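Local coordinates for protein fatty acid amide hydrolase (Candida albicans, PDB 6KVR) that probably hydrolyses monocarboxylic acid amides, such as those of fatty acids, to the carboxylate and ammonium as a serine hydrolase of the amidase signature family, at residues P358-L363 with K509-D514; L363-E368 with T499-D504; Y517-K522 with E527-D532; T220-N225 with N470-S475. All blocks are in the same frame, centred on the assembly; numbering follows the deposited sequence.

Interaction 1 (P358-L363 with K509-D514)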
loop_
_atom_site.group_PDB
_atom_site.type_symbol
_atom_site.label_atom_id
_atom_site.label_comp_id
_atom_site.label_asym_id
_atom_site.label_seq_id
_atom_site.Cartn_x
_atom_site.Cartn_y
_atom_site.Cartn_z
ATOM N N PRO A 358 10.371 6.949 35.910
ATOM C CA PRO A 358 11.576 6.598 35.128
ATOM C C PRO A 358 11.501 7.037 33.674
ATOM O O PRO A 358 12.512 7.499 33.130
ATOM C CB PRO A 358 11.669 5.074 35.267
ATOM C CG PRO A 358 10.311 4.638 35.643
ATOM C CD PRO A 358 9.744 5.745 36.486
ATOM N N ILE A 359 10.328 6.936 33.039
ATOM C CA ILE A 359 10.196 7.369 31.645
ATOM C C ILE A 359 10.325 8.885 31.542
ATOM O O ILE A 359 10.994 9.408 30.639
ATOM C CB ILE A 359 8.860 6.892 31.034
ATOM C CG1 ILE A 359 8.618 5.395 31.291
ATOM C CG2 ILE A 359 8.850 7.155 29.543
ATOM C CD1 ILE A 359 9.697 4.486 30.722
ATOM N N ARG A 360 9.670 9.613 32.445
ATOM C CA ARG A 360 9.792 11.061 32.439
ATOM C C ARG A 360 11.251 11.481 32.586
ATOM O O ARG A 360 11.743 12.327 31.827
ATOM C CB ARG A 360 8.937 11.667 33.547
ATOM C CG ARG A 360 9.007 13.206 33.608
ATOM C CD ARG A 360 8.035 13.768 34.637
ATOM N NE ARG A 360 8.276 13.184 35.950
ATOM C CZ ARG A 360 7.423 13.258 36.959
ATOM N NH1 ARG A 360 6.268 13.886 36.834
ATOM N NH2 ARG A 360 7.745 12.697 38.125
ATOM N N ARG A 361 11.969 10.872 33.535
ATOM C CA ARG A 361 13.357 11.258 33.775
ATOM C C ARG A 361 14.227 10.958 32.561
ATOM O O ARG A 361 14.981 11.822 32.095
ATOM C CB ARG A 361 13.906 10.551 35.017
ATOM C CG ARG A 361 15.382 10.836 35.283
ATOM C CD ARG A 361 15.869 10.335 36.645
ATOM N NE ARG A 361 15.722 8.896 36.798
ATOM C CZ ARG A 361 16.624 8.000 36.421
ATOM N NH1 ARG A 361 17.772 8.361 35.876
ATOM N NH2 ARG A 361 16.360 6.704 36.587
ATOM N N ALA A 362 14.125 9.737 32.020
ATOM C CA ALA A 362 14.970 9.366 30.886
ATOM C C ALA A 362 14.673 10.228 29.657
ATOM O O ALA A 362 15.596 10.659 28.952
ATOM C CB ALA A 362 14.798 7.884 30.570
ATOM N N LEU A 363 13.395 10.477 29.374
ATOM C CA LEU A 363 13.051 11.378 28.283
ATOM C C LEU A 363 13.683 12.753 28.500
ATOM O O LEU A 363 14.340 13.303 27.606
ATOM C CB LEU A 363 11.532 11.476 28.165
ATOM C CG LEU A 363 11.011 12.292 26.984
ATOM C CD1 LEU A 363 11.730 11.889 25.697
ATOM C CD2 LEU A 363 9.500 12.112 26.858
ATOM N N LYS A 509 10.413 8.074 41.870
ATOM C CA LYS A 509 9.164 7.982 42.614
ATOM C C LYS A 509 8.306 9.201 42.324
ATOM O O LYS A 509 8.783 10.220 41.816
ATOM C CB LYS A 509 9.384 7.836 44.133
ATOM C CG LYS A 509 10.387 8.777 44.755
ATOM C CD LYS A 509 10.990 8.167 46.014
ATOM C CE LYS A 509 11.418 9.239 47.017
ATOM N NZ LYS A 509 12.004 10.467 46.385
ATOM N N TRP A 510 7.014 9.060 42.610
ATOM C CA TRP A 510 6.082 10.148 42.364
ATOM C C TRP A 510 6.443 11.329 43.257
ATOM O O TRP A 510 6.870 11.149 44.397
ATOM C CB TRP A 510 4.645 9.692 42.643
ATOM C CG TRP A 510 4.083 8.600 41.732
ATOM C CD1 TRP A 510 3.748 7.324 42.096
ATOM C CD2 TRP A 510 3.757 8.711 40.328
ATOM N NE1 TRP A 510 3.237 6.635 41.010
ATOM C CE2 TRP A 510 3.250 7.458 39.913
ATOM C CE3 TRP A 510 3.854 9.742 39.380
ATOM C CZ2 TRP A 510 2.831 7.215 38.599
ATOM C CZ3 TRP A 510 3.437 9.491 38.060
ATOM C CH2 TRP A 510 2.935 8.241 37.690
ATOM N N THR A 511 6.283 12.537 42.739
ATOM C CA THR A 511 6.433 13.721 43.567
ATOM C C THR A 511 5.115 14.087 44.243
ATOM O O THR A 511 4.063 13.496 43.978
ATOM C CB THR A 511 6.916 14.901 42.739
ATOM O OG1 THR A 511 5.781 15.533 42.133
ATOM C CG2 THR A 511 7.902 14.443 41.676
ATOM N N GLU A 512 5.184 15.097 45.122
ATOM C CA GLU A 512 3.983 15.562 45.809
ATOM C C GLU A 512 3.054 16.286 44.849
ATOM O O GLU A 512 1.828 16.188 44.969
ATOM C CB GLU A 512 4.360 16.468 46.985
ATOM C CG GLU A 512 3.230 16.730 47.991
ATOM C CD GLU A 512 2.950 15.551 48.922
ATOM O OE1 GLU A 512 2.925 14.387 48.460
ATOM O OE2 GLU A 512 2.767 15.792 50.133
ATOM N N GLU A 513 3.619 17.004 43.881
ATOM C CA GLU A 513 2.802 17.544 42.803
ATOM C C GLU A 513 2.149 16.425 41.994
ATOM O O GLU A 513 1.010 16.565 41.543
ATOM C CB GLU A 513 3.652 18.436 41.900
ATOM C CG GLU A 513 2.848 19.248 40.878
ATOM C CD GLU A 513 1.821 20.182 41.528
ATOM O OE1 GLU A 513 2.103 20.716 42.633
ATOM O OE2 GLU A 513 0.743 20.400 40.923
ATOM N N ASP A 514 2.851 15.304 41.799
ATOM C CA ASP A 514 2.247 14.189 41.073
ATOM C C ASP A 514 1.018 13.649 41.796
ATOM O O ASP A 514 0.080 13.184 41.141
ATOM C CB ASP A 514 3.262 13.058 40.859
ATOM C CG ASP A 514 4.364 13.418 39.856
ATOM O OD1 ASP A 514 4.114 14.202 38.917
ATOM O OD2 ASP A 514 5.500 12.917 40.011
HETATM O O HOH W 1 10.117 11.777 39.976
#
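Arg360 and Asp514 reach for each other from opposite directions, and their flat ends meet edge to edge. The guanidinium presents both terminal nitrogens: NH1 donates to Asp514 OD1 at 3.0 Å, and NH2 to Asp514 OD2 at 2.9 Å. With the two planes only 19° apart, each N-H points nearly straight at its oxygen, giving an end-on, two-pronged salt bridge. Arginine suits the place because its two terminal N-H groups match the two oxygens of a carboxylate. CG anti to the backbone N (chi1 -180°) and a single bend at chi3 carry the guanidinium out from the helix to Asp514. OD2 has a second donor, the backbone N of Thr511, coming from the anti side, 31° out of the carboxylate plane. Thr511 repays this by accepting from Asp514 N through OG1 (3.0 Å), a capping box that starts the short helix 512-515 and holds the carboxylate ready for the arginine. A water accepts from Arg360 NH2 and donates to Lys509 O, adding a solvent-mediated link at this surface site. The salt bridge ties one side of helix 357-372 to a peripheral turn, while Ile359 and Leu363 pack on strands 462-466 and 540-546 of the central sheet.

Interaction 2 (L363-E368 with T499-D504)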
loop_
_atom_site.group_PDB
_atom_site.type_symbol
_atom_site.label_atom_id
_atom_site.label_comp_id
_atom_site.label_asym_id
_atom_site.label_seq_id
_atom_site.Cartn_x
_atom_site.Cartn_y
_atom_site.Cartn_z
ATOM N N LEU A 363 13.395 10.477 29.374
ATOM C CA LEU A 363 13.051 11.378 28.283
ATOM C C LEU A 363 13.683 12.753 28.500
ATOM O O LEU A 363 14.340 13.303 27.606
ATOM C CB LEU A 363 11.532 11.476 28.165
ATOM C CG LEU A 363 11.011 12.292 26.984
ATOM C CD1 LEU A 363 11.730 11.889 25.697
ATOM C CD2 LEU A 363 9.500 12.112 26.858
ATOM N N ASN A 364 13.529 13.306 29.705
ATOM C CA ASN A 364 14.092 14.623 29.995
ATOM C C ASN A 364 15.613 14.635 29.855
ATOM O O ASN A 364 16.189 15.607 29.346
ATOM C CB ASN A 364 13.686 15.066 31.399
ATOM C CG ASN A 364 14.072 16.489 31.675
ATOM O OD1 ASN A 364 13.579 17.408 31.027
ATOM N ND2 ASN A 364 14.975 16.686 32.622
ATOM N N THR A 365 16.282 13.572 30.302
ATOM C CA THR A 365 17.738 13.527 30.179
ATOM C C THR A 365 18.161 13.481 28.714
ATOM O O THR A 365 19.152 14.114 28.326
ATOM C CB THR A 365 18.307 12.326 30.950
ATOM O OG1 THR A 365 18.023 12.467 32.349
ATOM C CG2 THR A 365 19.818 12.228 30.780
ATOM N N VAL A 366 17.410 12.754 27.875
ATOM C CA VAL A 366 17.809 12.624 26.474
ATOM C C VAL A 366 17.588 13.941 25.737
ATOM O O VAL A 366 18.427 14.367 24.932
ATOM C CB VAL A 366 17.067 11.442 25.815
ATOM C CG1 VAL A 366 17.180 11.485 24.285
ATOM C CG2 VAL A 366 17.619 10.120 26.347
ATOM N N VAL A 367 16.473 14.619 26.017
ATOM C CA VAL A 367 16.215 15.914 25.395
ATOM C C VAL A 367 17.327 16.904 25.739
ATOM O O VAL A 367 17.800 17.654 24.875
ATOM C CB VAL A 367 14.834 16.448 25.815
ATOM C CG1 VAL A 367 14.697 17.915 25.441
ATOM C CG2 VAL A 367 13.709 15.624 25.162
ATOM N N GLU A 368 17.778 16.911 26.995
ATOM C CA GLU A 368 18.792 17.889 27.376
ATOM C C GLU A 368 20.130 17.572 26.718
ATOM O O GLU A 368 20.845 18.475 26.271
ATOM C CB GLU A 368 18.905 17.956 28.900
ATOM C CG GLU A 368 17.692 18.642 29.554
ATOM C CD GLU A 368 17.553 20.126 29.162
ATOM O OE1 GLU A 368 16.460 20.548 28.704
ATOM O OE2 GLU A 368 18.543 20.880 29.313
ATOM N N THR A 499 18.192 4.034 25.936
ATOM C CA THR A 499 18.794 5.307 26.310
ATOM C C THR A 499 20.068 5.156 27.139
ATOM O O THR A 499 20.807 6.135 27.279
ATOM C CB THR A 499 17.795 6.155 27.106
ATOM O OG1 THR A 499 17.503 5.498 28.344
ATOM C CG2 THR A 499 16.518 6.324 26.329
ATOM N N GLY A 500 20.354 3.965 27.669
ATOM C CA GLY A 500 21.417 3.786 28.639
ATOM C C GLY A 500 21.021 4.129 30.058
ATOM O O GLY A 500 21.863 4.046 30.964
ATOM N N ILE A 501 19.764 4.510 30.278
ATOM C CA ILE A 501 19.234 4.818 31.597
ATOM C C ILE A 501 18.443 3.622 32.107
ATOM O O ILE A 501 17.799 2.900 31.328
ATOM C CB ILE A 501 18.370 6.090 31.550
ATOM C CG1 ILE A 501 19.276 7.281 31.242
ATOM C CG2 ILE A 501 17.641 6.299 32.882
ATOM C CD1 ILE A 501 18.566 8.468 30.687
ATOM N N PHE A 502 18.520 3.391 33.417
ATOM C CA PHE A 502 17.798 2.319 34.079
ATOM C C PHE A 502 17.011 2.915 35.227
ATOM O O PHE A 502 17.419 3.921 35.821
ATOM C CB PHE A 502 18.759 1.229 34.570
ATOM C CG PHE A 502 19.516 0.564 33.454
ATOM C CD1 PHE A 502 20.548 1.237 32.796
ATOM C CD2 PHE A 502 19.170 -0.711 33.023
ATOM C CE1 PHE A 502 21.241 0.641 31.742
ATOM C CE2 PHE A 502 19.869 -1.325 31.975
ATOM C CZ PHE A 502 20.903 -0.640 31.330
ATOM N N GLN A 503 15.865 2.313 35.520
ATOM C CA GLN A 503 15.092 2.776 36.656
ATOM C C GLN A 503 15.948 2.711 37.922
ATOM O O GLN A 503 16.766 1.800 38.103
ATOM C CB GLN A 503 13.824 1.946 36.820
ATOM C CG GLN A 503 12.850 2.494 37.863
ATOM C CD GLN A 503 12.990 1.808 39.211
ATOM O OE1 GLN A 503 13.961 1.087 39.464
ATOM N NE2 GLN A 503 12.010 2.024 40.086
ATOM N N ASP A 504 15.766 3.706 38.779
ATOM C CA ASP A 504 16.492 3.829 40.042
ATOM C C ASP A 504 15.463 3.945 41.154
ATOM O O ASP A 504 14.792 4.988 41.261
ATOM C CB ASP A 504 17.404 5.056 40.020
ATOM C CG ASP A 504 18.346 5.107 41.211
ATOM O OD1 ASP A 504 17.929 4.746 42.341
ATOM O OD2 ASP A 504 19.516 5.501 41.006
#
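Val366 and Thr365 on helix 357-372 meet Thr499 and Ile501 where the chain turns a corner at the end of strand 494-499, a helix-on-sheet contact at one side of the amidase core. Across the two segments the interaction is purely apolar. Val366 CG2 lies 4.0 Å from Thr499 CG2, the two side chains crossing at about a right angle, while CD1 of Ile501 rests near CB of Thr365. Ile501 has the length for this: CG1 stands anti to the carbonyl carbon (chi1 -67°) and the chain then runs out to a terminal methyl. Leu543 and Leu464 pack against Val366 as well, so a compact beta-branched residue fits between helix and strands.

No polar bond crosses between the two segments. Thr365 OG1 is hydrogen-bonded to Arg361 O in the preceding helical turn, which leaves the carbon part of the threonine to meet Ile501. Gly500, with phi 82°, makes the corner in a backbone conformation that glycine, lacking a side chain, adopts without a clash with the preceding carbonyl oxygen. Thr499 OG1, also hydrogen-bonded to Val541 O, closes an ST turn around this glycine by accepting from Ile501 N at 3.1 Å.

Interaction 3 (Y517-K522 with E527-D532)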
loop_
_atom_site.group_PDB
_atom_site.type_symbol
_atom_site.label_atom_id
_atom_site.label_comp_id
_atom_site.label_asym_id
_atom_site.label_seq_id
_atom_site.Cartn_x
_atom_site.Cartn_y
_atom_site.Cartn_z
ATOM N N TYR A 517 -2.537 14.761 40.825
ATOM C CA TYR A 517 -2.972 14.576 39.449
ATOM C C TYR A 517 -4.434 14.129 39.399
ATOM O O TYR A 517 -4.887 13.314 40.212
ATOM C CB TYR A 517 -2.058 13.554 38.770
ATOM C CG TYR A 517 -2.233 13.423 37.276
ATOM C CD1 TYR A 517 -1.805 14.429 36.408
ATOM C CD2 TYR A 517 -2.807 12.282 36.729
ATOM C CE1 TYR A 517 -1.962 14.305 35.030
ATOM C CE2 TYR A 517 -2.962 12.141 35.359
ATOM C CZ TYR A 517 -2.541 13.151 34.515
ATOM O OH TYR A 517 -2.713 12.994 33.162
ATOM N N LYS A 518 -5.180 14.690 38.454
ATOM C CA LYS A 518 -6.557 14.296 38.185
ATOM C C LYS A 518 -6.566 13.384 36.961
ATOM O O LYS A 518 -6.159 13.802 35.872
ATOM C CB LYS A 518 -7.426 15.533 37.949
ATOM C CG LYS A 518 -8.817 15.253 37.388
ATOM C CD LYS A 518 -9.710 16.494 37.498
ATOM C CE LYS A 518 -9.303 17.569 36.477
ATOM N NZ LYS A 518 -9.294 18.960 37.041
ATOM N N TYR A 519 -6.999 12.138 37.142
ATOM C CA TYR A 519 -6.956 11.175 36.049
ATOM C C TYR A 519 -7.986 11.529 34.986
ATOM O O TYR A 519 -9.097 11.971 35.293
ATOM C CB TYR A 519 -7.202 9.762 36.577
ATOM C CG TYR A 519 -6.052 9.216 37.375
ATOM C CD1 TYR A 519 -4.803 9.067 36.798
ATOM C CD2 TYR A 519 -6.207 8.862 38.716
ATOM C CE1 TYR A 519 -3.728 8.590 37.530
ATOM C CE2 TYR A 519 -5.134 8.372 39.455
ATOM C CZ TYR A 519 -3.896 8.240 38.851
ATOM O OH TYR A 519 -2.817 7.755 39.566
ATOM N N ARG A 520 -7.613 11.334 33.722
ATOM C CA ARG A 520 -8.530 11.590 32.613
ATOM C C ARG A 520 -9.417 10.403 32.260
ATOM O O ARG A 520 -10.393 10.582 31.526
ATOM C CB ARG A 520 -7.752 11.978 31.360
ATOM C CG ARG A 520 -6.675 12.991 31.570
ATOM C CD ARG A 520 -5.433 12.481 30.863
ATOM N NE ARG A 520 -4.560 13.559 30.445
ATOM C CZ ARG A 520 -3.327 13.397 29.993
ATOM N NH1 ARG A 520 -2.743 12.208 29.980
ATOM N NH2 ARG A 520 -2.664 14.459 29.539
ATOM N N SER A 521 -9.102 9.200 32.736
ATOM C CA SER A 521 -9.851 8.012 32.336
ATOM C C SER A 521 -9.597 6.892 33.340
ATOM O O SER A 521 -8.664 6.947 34.150
ATOM C CB SER A 521 -9.456 7.572 30.917
ATOM O OG SER A 521 -8.122 7.067 30.910
ATOM N N LYS A 522 -10.438 5.860 33.279
ATOM C CA LYS A 522 -10.185 4.696 34.118
ATOM C C LYS A 522 -8.893 4.002 33.697
ATOM O O LYS A 522 -8.133 3.517 34.548
ATOM C CB LYS A 522 -11.359 3.716 34.052
ATOM C CG LYS A 522 -12.632 4.134 34.796
ATOM C CD LYS A 522 -13.572 2.940 34.900
ATOM C CE LYS A 522 -14.927 3.292 35.506
ATOM N NZ LYS A 522 -15.956 3.560 34.461
ATOM N N GLU A 527 -3.367 2.084 34.850
ATOM C CA GLU A 527 -1.941 2.007 34.540
ATOM C C GLU A 527 -1.091 2.712 35.599
ATOM O O GLU A 527 -0.099 2.151 36.076
ATOM C CB GLU A 527 -1.679 2.608 33.157
ATOM C CG GLU A 527 -2.097 1.712 31.999
ATOM C CD GLU A 527 -1.076 0.601 31.685
ATOM O OE1 GLU A 527 0.057 0.613 32.237
ATOM O OE2 GLU A 527 -1.410 -0.287 30.868
ATOM N N ASN A 528 -1.444 3.956 35.959
ATOM C CA ASN A 528 -0.586 4.732 36.856
ATOM C C ASN A 528 -0.574 4.165 38.274
ATOM O O ASN A 528 0.453 4.246 38.961
ATOM C CB ASN A 528 -1.027 6.195 36.913
ATOM C CG ASN A 528 -0.540 7.030 35.724
ATOM O OD1 ASN A 528 -0.822 8.224 35.656
ATOM N ND2 ASN A 528 0.163 6.403 34.777
ATOM N N GLU A 529 -1.690 3.599 38.741
ATOM C CA GLU A 529 -1.691 3.096 40.113
ATOM C C GLU A 529 -0.911 1.794 40.254
ATOM O O GLU A 529 -0.647 1.372 41.380
ATOM C CB GLU A 529 -3.133 2.951 40.619
ATOM C CG GLU A 529 -3.721 4.305 41.070
ATOM C CD GLU A 529 -5.164 4.245 41.583
ATOM O OE1 GLU A 529 -5.860 3.204 41.424
ATOM O OE2 GLU A 529 -5.610 5.274 42.147
ATOM N N ASN A 530 -0.484 1.181 39.149
ATOM C CA ASN A 530 0.407 0.029 39.219
ATOM C C ASN A 530 1.867 0.410 39.439
ATOM O O ASN A 530 2.672 -0.464 39.770
ATOM C CB ASN A 530 0.314 -0.794 37.935
ATOM C CG ASN A 530 -0.893 -1.687 37.919
ATOM O OD1 ASN A 530 -1.480 -1.945 38.958
ATOM N ND2 ASN A 530 -1.295 -2.133 36.743
ATOM N N TYR A 531 2.251 1.670 39.237
ATOM C CA TYR A 531 3.663 1.988 39.376
ATOM C C TYR A 531 4.056 1.988 40.851
ATOM O O TYR A 531 3.413 2.638 41.677
ATOM C CB TYR A 531 4.020 3.333 38.735
ATOM C CG TYR A 531 5.510 3.583 38.897
ATOM C CD1 TYR A 531 6.433 2.869 38.136
ATOM C CD2 TYR A 531 5.999 4.441 39.888
ATOM C CE1 TYR A 531 7.801 3.033 38.320
ATOM C CE2 TYR A 531 7.371 4.612 40.078
ATOM C CZ TYR A 531 8.259 3.904 39.291
ATOM O OH TYR A 531 9.604 4.067 39.446
ATOM N N ASP A 532 5.119 1.272 41.168
ATOM C CA ASP A 532 5.679 1.144 42.510
ATOM C C ASP A 532 7.193 1.128 42.361
ATOM O O ASP A 532 7.728 0.189 41.763
ATOM C CB ASP A 532 5.183 -0.134 43.191
ATOM C CG ASP A 532 5.757 -0.337 44.604
ATOM O OD1 ASP A 532 6.859 0.172 44.937
ATOM O OD2 ASP A 532 5.104 -1.070 45.383
#
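The amide oxygen of Asn528 lies 3.5 Å from CE1 of Tyr519 and accepts a hydrogen bond from Arg354 NE outside the two segments. It meets the tyrosine at the ring edge, near the ring plane, where an aromatic C-H carries a slight positive charge; this suits a carbonyl oxygen, although the contact is not a conventional hydrogen bond. Ring and amide planes stand 58° apart. The same asparagine also offers its CB, 3.6 Å from Tyr519 OH and 3.7 Å from CE1, so the end of the ring rests against the start of the side chain as well as its polar tip. With CG anti to the carbonyl carbon (chi1 -80°), the amide swings toward the loop and its oxygen reaches the edge of the ring. Asparagine is short enough to stay close to the helix, and its buried amide oxygen is satisfied by Arg354 NE.

Glu529 comes in next to it. Its CG lies 3.9 Å from Tyr519 OH, and its carboxylate plane stands at 90° to the ring. OE1 is engaged by Gln525 NE2, one turn earlier on the helix, which helps fix the extended chain beside the tyrosine.

Tyr517 adds a more distant neighbour to Asn528 OD1, and its hydroxyl is hydrogen-bonded to Glu524. Ser521 caps helix 522-529, its OG accepting from Glu524 N. The whole is a local loop-helix unit: an N-capped helix whose preceding loop folds back and brings the hydroxyl end and one edge of Tyr519 against Asn528 and Glu529.

Interaction 4 (T220-N225 with N470-S475)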
loop_
_atom_site.group_PDB
_atom_site.type_symbol
_atom_site.label_atom_id
_atom_site.label_comp_id
_atom_site.label_asym_id
_atom_site.label_seq_id
_atom_site.Cartn_x
_atom_site.Cartn_y
_atom_site.Cartn_z
ATOM N N THR A 220 7.076 -15.455 29.673
ATOM C CA THR A 220 8.478 -15.144 29.390
ATOM C C THR A 220 8.877 -13.907 30.185
ATOM O O THR A 220 8.107 -12.947 30.260
ATOM C CB THR A 220 8.685 -14.935 27.882
ATOM O OG1 THR A 220 8.375 -16.163 27.209
ATOM C CG2 THR A 220 10.128 -14.503 27.533
ATOM N N LYS A 221 10.067 -13.925 30.788
ATOM C CA LYS A 221 10.448 -12.917 31.774
ATOM C C LYS A 221 11.558 -12.000 31.265
ATOM O O LYS A 221 12.336 -12.362 30.379
ATOM C CB LYS A 221 10.896 -13.584 33.086
ATOM C CG LYS A 221 9.748 -14.211 33.878
ATOM C CD LYS A 221 8.649 -13.173 34.189
ATOM C CE LYS A 221 7.722 -13.683 35.297
ATOM N NZ LYS A 221 6.834 -12.618 35.812
ATOM N N ASN A 222 11.652 -10.817 31.890
ATOM C CA ASN A 222 12.636 -9.797 31.487
ATOM C C ASN A 222 14.042 -10.180 31.934
ATOM O O ASN A 222 14.250 -10.491 33.107
ATOM C CB ASN A 222 12.267 -8.438 32.088
ATOM C CG ASN A 222 13.043 -7.288 31.468
ATOM O OD1 ASN A 222 14.283 -7.315 31.374
ATOM N ND2 ASN A 222 12.316 -6.262 31.041
ATOM N N PRO A 223 15.034 -10.155 31.043
ATOM C CA PRO A 223 16.375 -10.606 31.447
ATOM C C PRO A 223 17.107 -9.649 32.400
ATOM O O PRO A 223 18.098 -10.063 33.011
ATOM C CB PRO A 223 17.113 -10.756 30.104
ATOM C CG PRO A 223 16.428 -9.811 29.181
ATOM C CD PRO A 223 14.970 -9.797 29.609
ATOM N N PHE A 224 16.665 -8.399 32.557
ATOM C CA PHE A 224 17.291 -7.462 33.488
ATOM C C PHE A 224 16.600 -7.415 34.846
ATOM O O PHE A 224 17.130 -6.800 35.781
ATOM C CB PHE A 224 17.315 -6.050 32.880
ATOM C CG PHE A 224 18.303 -5.895 31.758
ATOM C CD1 PHE A 224 19.619 -5.528 32.018
ATOM C CD2 PHE A 224 17.921 -6.136 30.442
ATOM C CE1 PHE A 224 20.539 -5.389 30.975
ATOM C CE2 PHE A 224 18.828 -6.006 29.399
ATOM C CZ PHE A 224 20.140 -5.631 29.666
ATOM N N ASN A 225 15.442 -8.048 34.970
ATOM C CA ASN A 225 14.657 -8.097 36.192
ATOM C C ASN A 225 13.612 -9.170 35.968
ATOM O O ASN A 225 12.615 -8.923 35.277
ATOM C CB ASN A 225 14.009 -6.737 36.490
ATOM C CG ASN A 225 13.182 -6.737 37.782
ATOM O OD1 ASN A 225 12.623 -7.755 38.179
ATOM N ND2 ASN A 225 13.101 -5.576 38.435
ATOM N N ASN A 470 5.399 3.330 31.184
ATOM C CA ASN A 470 6.185 2.784 32.277
ATOM C C ASN A 470 7.350 2.036 31.644
ATOM O O ASN A 470 7.429 1.899 30.418
ATOM C CB ASN A 470 5.319 1.888 33.176
ATOM C CG ASN A 470 6.010 1.508 34.478
ATOM O OD1 ASN A 470 6.933 2.183 34.935
ATOM N ND2 ASN A 470 5.575 0.409 35.069
ATOM N N VAL A 471 8.263 1.566 32.485
ATOM C CA VAL A 471 9.238 0.563 32.067
ATOM C C VAL A 471 8.464 -0.744 31.955
ATOM O O VAL A 471 7.238 -0.742 32.090
ATOM C CB VAL A 471 10.405 0.453 33.067
ATOM C CG1 VAL A 471 11.258 1.709 33.014
ATOM C CG2 VAL A 471 9.868 0.280 34.452
ATOM N N ALA A 472 9.168 -1.860 31.741
ATOM C CA ALA A 472 8.529 -3.161 31.568
ATOM C C ALA A 472 7.463 -3.399 32.636
ATOM O O ALA A 472 7.709 -3.150 33.824
ATOM C CB ALA A 472 9.566 -4.287 31.619
ATOM N N PRO A 473 6.290 -3.877 32.266
ATOM C CA PRO A 473 5.220 -4.089 33.243
ATOM C C PRO A 473 5.372 -5.428 33.961
ATOM O O PRO A 473 6.150 -6.298 33.578
ATOM C CB PRO A 473 3.964 -4.074 32.372
ATOM C CG PRO A 473 4.425 -4.748 31.128
ATOM C CD PRO A 473 5.871 -4.257 30.905
ATOM N N HIS A 474 4.609 -5.582 35.031
ATOM C CA HIS A 474 4.477 -6.907 35.616
ATOM C C HIS A 474 3.702 -7.808 34.658
ATOM O O HIS A 474 2.870 -7.339 33.879
ATOM C CB HIS A 474 3.764 -6.828 36.963
ATOM C CG HIS A 474 4.550 -6.115 38.015
ATOM N ND1 HIS A 474 3.973 -5.606 39.160
ATOM C CD2 HIS A 474 5.873 -5.837 38.105
ATOM C CE1 HIS A 474 4.905 -5.039 39.904
ATOM N NE2 HIS A 474 6.068 -5.163 39.285
ATOM N N SER A 475 3.970 -9.112 34.728
ATOM C CA SER A 475 3.297 -10.048 33.836
ATOM C C SER A 475 1.783 -9.899 33.929
ATOM O O SER A 475 1.218 -9.738 35.015
ATOM C CB SER A 475 3.722 -11.484 34.155
ATOM O OG SER A 475 5.127 -11.612 33.948
HETATM O O HOH W 2 5.599 -12.102 31.345
#
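Lys221 reaches across to Ser475 from the short, weakly bonded strand 221-222, joining it to the loop between strand 462-466 and helix 482-490 in a largely buried contact of the amidase fold. From CB its side chain first keeps to its own segment: CG stands anti to the carbonyl carbon (chi1 -72°), and a bend at chi2 then turns the rest of the chain toward the other segment. CD comes within 3.9 Å of Ser475 OG and CE within 3.6 Å, so the methylene chain slides up to the hydroxyl before the tip arrives. NZ finally donates to Ser475 OG at 2.7 Å and also bonds Leu227 O. A buried ammonium needs such acceptors, and a lysine has the reach to find them. The serine oxygen in turn donates to a water, which passes a hydrogen bond on to Thr220 O.

A second touch is made by Asn222, whose ND2 sits 3.4 Å from CB of Ala472; the methyl is small enough to admit the amide. That nitrogen has its polar partner in Tyr264 O of helix 259-265. The other end of the amide serves its own chain, which makes a type I beta turn from Asn222 to Asn225. Here OD1 accepts from Phe224 N in an Asx turn, at 2.9 Å and with the donor tilted 16° from the carbonyl plane.

In the fold
Interactions 1 and 2 share helix 357-372 and Leu363, with centres about 11 Å apart; Arg361 links them, its NH2 probably hydrogen-bonded to Phe502 O. Interaction 3 follows interaction 1 along the chain, its centre about 13 Å away, and its Tyr531 packs on Pro358 and Trp510. Interaction 4 lies deeper, about 13 Å from the chain's centre against 21 to 25 Å, and its segments alternate with those of interactions 1 and 2. Ile359 meets the backbone of Asn470 and Val471 there. The first two join helix 357-372 to the chain after strand 494-499, interaction 3 folds a loop back on helix 522-529, and interaction 4 brings in the earlier strand 221-222, all away from the predicted catalytic residues.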